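Local coordinates for transcription initiation factor IIB (Methanocaldococcus vulcanius, PDB 5O9I), which carries a mini-intein of the HINT fold, which probably excises itself by protein splicing and joins the flanking parts of the transcription factor, at residues 8-13 / 89-94; 99-104 / 108-113. One frame throughout, in Å; residues are numbered along the deposited sequence.

Interaction 1 (8-13 / 89-94); sequences YSEPII and KKVRVT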
# COMPACT_ATOMS: atom_id res chain seq x y z
N TYR A 8 -3.83 9.99 1.80
CA TYR A 8 -4.01 10.26 3.23
C TYR A 8 -4.97 9.30 3.90
O TYR A 8 -4.66 8.72 4.94
CB TYR A 8 -4.54 11.70 3.46
CG TYR A 8 -4.68 12.06 4.95
CD1 TYR A 8 -5.89 11.90 5.65
CD2 TYR A 8 -3.58 12.53 5.68
CE1 TYR A 8 -5.99 12.19 7.02
CE2 TYR A 8 -3.67 12.82 7.04
CZ TYR A 8 -4.86 12.64 7.71
OH TYR A 8 -4.90 12.95 9.05
N SER A 9 -6.13 9.14 3.30
CA SER A 9 -7.26 8.53 4.02
C SER A 9 -7.31 7.01 3.98
O SER A 9 -8.03 6.44 4.76
CB SER A 9 -8.58 9.09 3.51
OG SER A 9 -8.62 9.00 2.11
N GLU A 10 -6.52 6.35 3.13
CA GLU A 10 -6.56 4.89 3.02
C GLU A 10 -6.13 4.25 4.34
O GLU A 10 -5.16 4.69 4.96
CB GLU A 10 -5.64 4.40 1.92
CG GLU A 10 -6.03 4.86 0.52
CD GLU A 10 -7.36 4.29 0.04
OE1 GLU A 10 -7.85 3.30 0.66
OE2 GLU A 10 -7.90 4.82 -0.97
N PRO A 11 -6.89 3.26 4.83
CA PRO A 11 -6.56 2.65 6.10
C PRO A 11 -5.55 1.50 5.98
O PRO A 11 -5.43 0.85 4.92
CB PRO A 11 -7.92 2.15 6.60
CG PRO A 11 -8.67 1.87 5.37
CD PRO A 11 -8.21 2.81 4.33
N ILE A 12 -4.86 1.28 7.08
CA ILE A 12 -3.90 0.22 7.22
C ILE A 12 -3.96 -0.38 8.61
O ILE A 12 -4.21 0.28 9.59
CB ILE A 12 -2.40 0.65 7.04
CG1 ILE A 12 -2.16 1.95 7.80
CG2 ILE A 12 -2.01 0.76 5.57
CD1 ILE A 12 -0.72 2.38 7.84
N ILE A 13 -3.65 -1.64 8.65
CA ILE A 13 -3.64 -2.35 9.90
C ILE A 13 -2.20 -2.28 10.34
O ILE A 13 -1.32 -2.70 9.60
CB ILE A 13 -4.11 -3.78 9.69
CG1 ILE A 13 -5.51 -3.75 9.03
CG2 ILE A 13 -4.06 -4.46 11.01
CD1 ILE A 13 -6.14 -5.08 8.65
N LYS A 89 -14.54 -2.95 -4.49
CA LYS A 89 -13.46 -2.64 -3.55
C LYS A 89 -12.50 -1.71 -4.25
O LYS A 89 -12.22 -1.92 -5.43
CB LYS A 89 -12.68 -3.89 -3.17
CG LYS A 89 -13.48 -4.97 -2.47
CD LYS A 89 -12.68 -6.26 -2.47
CE LYS A 89 -12.88 -7.06 -1.20
NZ LYS A 89 -14.20 -7.71 -1.12
N LYS A 90 -11.97 -0.74 -3.51
CA LYS A 90 -11.13 0.25 -4.12
C LYS A 90 -10.07 0.84 -3.22
O LYS A 90 -10.13 0.77 -2.00
CB LYS A 90 -11.99 1.35 -4.70
CG LYS A 90 -13.09 1.75 -3.78
CD LYS A 90 -14.04 2.81 -4.30
CE LYS A 90 -15.20 2.94 -3.33
NZ LYS A 90 -15.72 4.34 -3.29
N VAL A 91 -9.09 1.45 -3.88
CA VAL A 91 -8.00 2.13 -3.22
C VAL A 91 -7.58 3.29 -4.11
O VAL A 91 -7.71 3.20 -5.34
CB VAL A 91 -6.83 1.16 -3.03
CG1 VAL A 91 -6.22 0.71 -4.36
CG2 VAL A 91 -5.75 1.73 -2.12
N ARG A 92 -7.09 4.38 -3.50
CA ARG A 92 -6.59 5.51 -4.27
C ARG A 92 -5.07 5.58 -4.17
O ARG A 92 -4.53 5.66 -3.07
CB ARG A 92 -7.18 6.82 -3.77
CG ARG A 92 -8.71 6.84 -3.63
CD ARG A 92 -9.34 8.11 -4.16
NE ARG A 92 -10.24 8.72 -3.16
CZ ARG A 92 -10.33 10.04 -2.88
NH1 ARG A 92 -9.59 10.96 -3.52
NH2 ARG A 92 -11.18 10.43 -1.94
N VAL A 93 -4.40 5.58 -5.31
CA VAL A 93 -2.95 5.59 -5.32
C VAL A 93 -2.35 6.39 -6.49
O VAL A 93 -3.05 6.78 -7.41
CB VAL A 93 -2.40 4.16 -5.37
CG1 VAL A 93 -2.45 3.52 -4.01
CG2 VAL A 93 -3.18 3.32 -6.38
N THR A 94 -1.05 6.63 -6.40
CA THR A 94 -0.28 7.34 -7.42
C THR A 94 -0.14 6.41 -8.64
O THR A 94 0.08 5.19 -8.50
CB THR A 94 1.09 7.74 -6.81
OG1 THR A 94 0.92 8.87 -5.95
CG2 THR A 94 2.10 8.06 -7.80

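Interaction 2 (99-104 / 108-113); sequences VFTVKD and VPIRVD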
# COMPACT_ATOMS: atom_id res chain seq x y z
N VAL A 99 1.35 -1.95 -7.94
CA VAL A 99 0.59 -3.00 -7.30
C VAL A 99 1.05 -4.30 -7.92
O VAL A 99 2.14 -4.33 -8.46
CB VAL A 99 -0.92 -2.77 -7.46
CG1 VAL A 99 -1.30 -1.38 -6.98
CG2 VAL A 99 -1.38 -3.00 -8.89
N PHE A 100 0.28 -5.38 -7.79
CA PHE A 100 0.74 -6.65 -8.32
C PHE A 100 -0.33 -7.22 -9.22
O PHE A 100 -1.52 -6.94 -9.05
CB PHE A 100 1.00 -7.65 -7.21
CG PHE A 100 2.25 -7.40 -6.42
CD1 PHE A 100 2.23 -6.52 -5.32
CD2 PHE A 100 3.43 -8.07 -6.71
CE1 PHE A 100 3.38 -6.31 -4.56
CE2 PHE A 100 4.56 -7.88 -5.93
CZ PHE A 100 4.55 -6.99 -4.87
N THR A 101 0.11 -8.04 -10.17
CA THR A 101 -0.80 -8.76 -11.02
C THR A 101 -0.22 -10.14 -11.13
O THR A 101 0.81 -10.44 -10.54
CB THR A 101 -0.98 -8.07 -12.41
OG1 THR A 101 -2.08 -8.66 -13.09
CG2 THR A 101 0.31 -8.18 -13.27
N VAL A 102 -0.92 -11.00 -11.85
CA VAL A 102 -0.43 -12.34 -12.10
C VAL A 102 0.18 -12.36 -13.47
O VAL A 102 -0.29 -11.66 -14.38
CB VAL A 102 -1.52 -13.42 -12.00
CG1 VAL A 102 -0.96 -14.82 -12.32
CG2 VAL A 102 -2.14 -13.38 -10.62
N LYS A 103 1.27 -13.11 -13.61
CA LYS A 103 1.67 -13.53 -14.89
C LYS A 103 2.53 -14.77 -14.77
O LYS A 103 3.47 -14.82 -13.97
CB LYS A 103 2.36 -12.39 -15.61
CG LYS A 103 2.53 -12.65 -17.09
CD LYS A 103 1.23 -12.59 -17.93
CE LYS A 103 1.45 -12.88 -19.44
NZ LYS A 103 2.77 -12.48 -20.05
N ASP A 104 2.13 -15.81 -15.52
CA ASP A 104 2.75 -17.14 -15.48
C ASP A 104 2.67 -17.77 -14.09
O ASP A 104 3.59 -18.43 -13.60
CB ASP A 104 4.18 -17.11 -16.06
CG ASP A 104 4.20 -16.78 -17.57
OD1 ASP A 104 3.15 -16.93 -18.26
OD2 ASP A 104 5.29 -16.37 -18.06
N VAL A 108 3.48 -10.44 -9.66
CA VAL A 108 4.55 -9.63 -10.18
C VAL A 108 4.11 -8.19 -10.13
O VAL A 108 2.95 -7.91 -10.31
CB VAL A 108 4.89 -10.07 -11.64
CG1 VAL A 108 3.95 -9.44 -12.69
CG2 VAL A 108 6.33 -9.77 -11.93
N PRO A 109 5.06 -7.29 -9.89
CA PRO A 109 4.61 -5.91 -9.83
C PRO A 109 4.14 -5.47 -11.17
O PRO A 109 4.51 -6.01 -12.20
CB PRO A 109 5.88 -5.13 -9.46
CG PRO A 109 6.77 -6.14 -8.82
CD PRO A 109 6.48 -7.42 -9.55
N ILE A 110 3.30 -4.47 -11.14
CA ILE A 110 2.86 -3.84 -12.31
C ILE A 110 2.55 -2.43 -11.88
O ILE A 110 1.92 -2.20 -10.84
CB ILE A 110 1.63 -4.56 -12.90
CG1 ILE A 110 1.53 -4.29 -14.42
CG2 ILE A 110 0.34 -4.26 -12.14
CD1 ILE A 110 2.54 -5.14 -15.21
N ARG A 111 2.97 -1.50 -12.70
CA ARG A 111 2.83 -0.11 -12.35
C ARG A 111 1.44 0.29 -12.72
O ARG A 111 0.83 -0.32 -13.60
CB ARG A 111 3.93 0.83 -12.84
CG ARG A 111 4.92 0.29 -13.83
CD ARG A 111 6.09 1.24 -14.00
NE ARG A 111 5.84 2.66 -13.71
CZ ARG A 111 5.16 3.49 -14.49
NH1 ARG A 111 4.57 3.09 -15.61
NH2 ARG A 111 5.03 4.76 -14.13
N VAL A 112 0.93 1.28 -12.02
CA VAL A 112 -0.47 1.54 -12.06
C VAL A 112 -0.90 2.19 -13.37
O VAL A 112 -1.87 1.75 -13.96
CB VAL A 112 -0.89 2.38 -10.84
CG1 VAL A 112 -2.26 2.98 -11.02
CG2 VAL A 112 -0.88 1.50 -9.60
N ASP A 113 -0.17 3.20 -13.84
CA ASP A 113 -0.53 3.84 -15.11
C ASP A 113 -0.44 2.90 -16.33
O ASP A 113 -1.05 3.18 -17.37
CB ASP A 113 0.21 5.19 -15.33
CG ASP A 113 1.70 5.14 -14.98
OD1 ASP A 113 2.35 4.06 -15.08
OD2 ASP A 113 2.22 6.19 -14.57

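Interaction 1 (8-13 / 89-94)
Glu10 reaches across to the edge of strand 89-93 and accepts a hydrogen bond from the backbone N of Arg92, the single one between the two segments. Arg92 N lies 2.7 Å from Glu10 OE2 with an N-H...O angle of 149°, and it approaches from above the carboxylate plane, 55° out of it. The backbones stay well apart, the CA atoms of Glu10 and Val91 being 7.0 Å from each other, so the acid bridges the gap alone; a bend at chi2 (-65°) turns its carboxylate onto the strand.

Van der Waals contacts flank this bond. Val91 CG2 comes within 3.7 Å of Glu10 CD, the two side chains crossing at about a right angle. On Arg92 the aliphatic root does the touching, with CG 3.4 Å from Glu10 OE2.

The opposite charges do not meet: Arg92 NE remains 5.0 Å from Glu10 OE2, so any attraction is probably long-range. The guanidinium and carboxylate planes are perpendicular, unlike a paired, side-on salt bridge.

Strand 89-93 is an outer strand of its sheet, with strand 81-85 beside it, where Val91 pairs through its backbone with Ile83. The Glu10 backbone bonds to Ile25, where helix 25-34 begins, and the Arg92 side chain also touches Asp7 of strand 6-7.

Interaction 2 (99-104 / 108-113)
Val99 and Thr101 pair with Ile110 and Val108 through four main-chain hydrogen bonds, which establish an antiparallel register. In the Val99-Ile110 pair, Val99 N meets Ile110 O at 3.0 Å, and Ile110 N meets Val99 O at 2.9 Å. The Thr101-Val108 pair is closed in the same way: Thr101 N to Val108 O is 2.8 Å with an N-H...O angle of 163°. Between them Phe100 and Pro109 form a non-hydrogen-bonded pair, supplemented by CA-H...O contacts such as Pro109 CA to Val99 O at 3.2 Å.

Apolar contacts divide between two sides. Val99, Thr101, Val108 and Ile110 share one face, where Val99 CG2 packs on Ile110 CG2 at 3.9 Å and Thr101 CG2 touches both Ile110 CB and Val108 CG1, each at 3.9 Å. A chi1 of -168° sets Thr101 CG2 between the backbone N and carbonyl carbon, against the partner strand, and leaves OG1 to bond Ile120 O. Phe100 and Pro109 instead run side by side, Phe100 CE2 lying 4.0 Å from Pro109 CG; the Phe100 ring also meets Phe58 edge-to-face. Farther along, Val112 CG2 packs against Val99 CG1.

Register and chain order identify a beta hairpin, strands 98-103 and 106-111, within the beta-rich HINT fold of the intein splicing domain.

How the interactions relate
Interaction 1 closes before interaction 2 opens along the chain, and their centres are about 17 Å apart. The first joins residues separated by most of the N-terminal half of the intein, whereas the second is local, between the arms of one hairpin. Strand 89-93 is followed by strand 98-103 after a short connection, and the two sites meet where Thr94 O packs 3.8 Å from Val112 CB. A further link is Phe81 of strand 81-85, the neighbour of strand 89-93, which is touched by Val112. Together the contacts connect the N-terminal region, an edge of a four-stranded sheet and the adjoining hairpin in a single compact HINT domain.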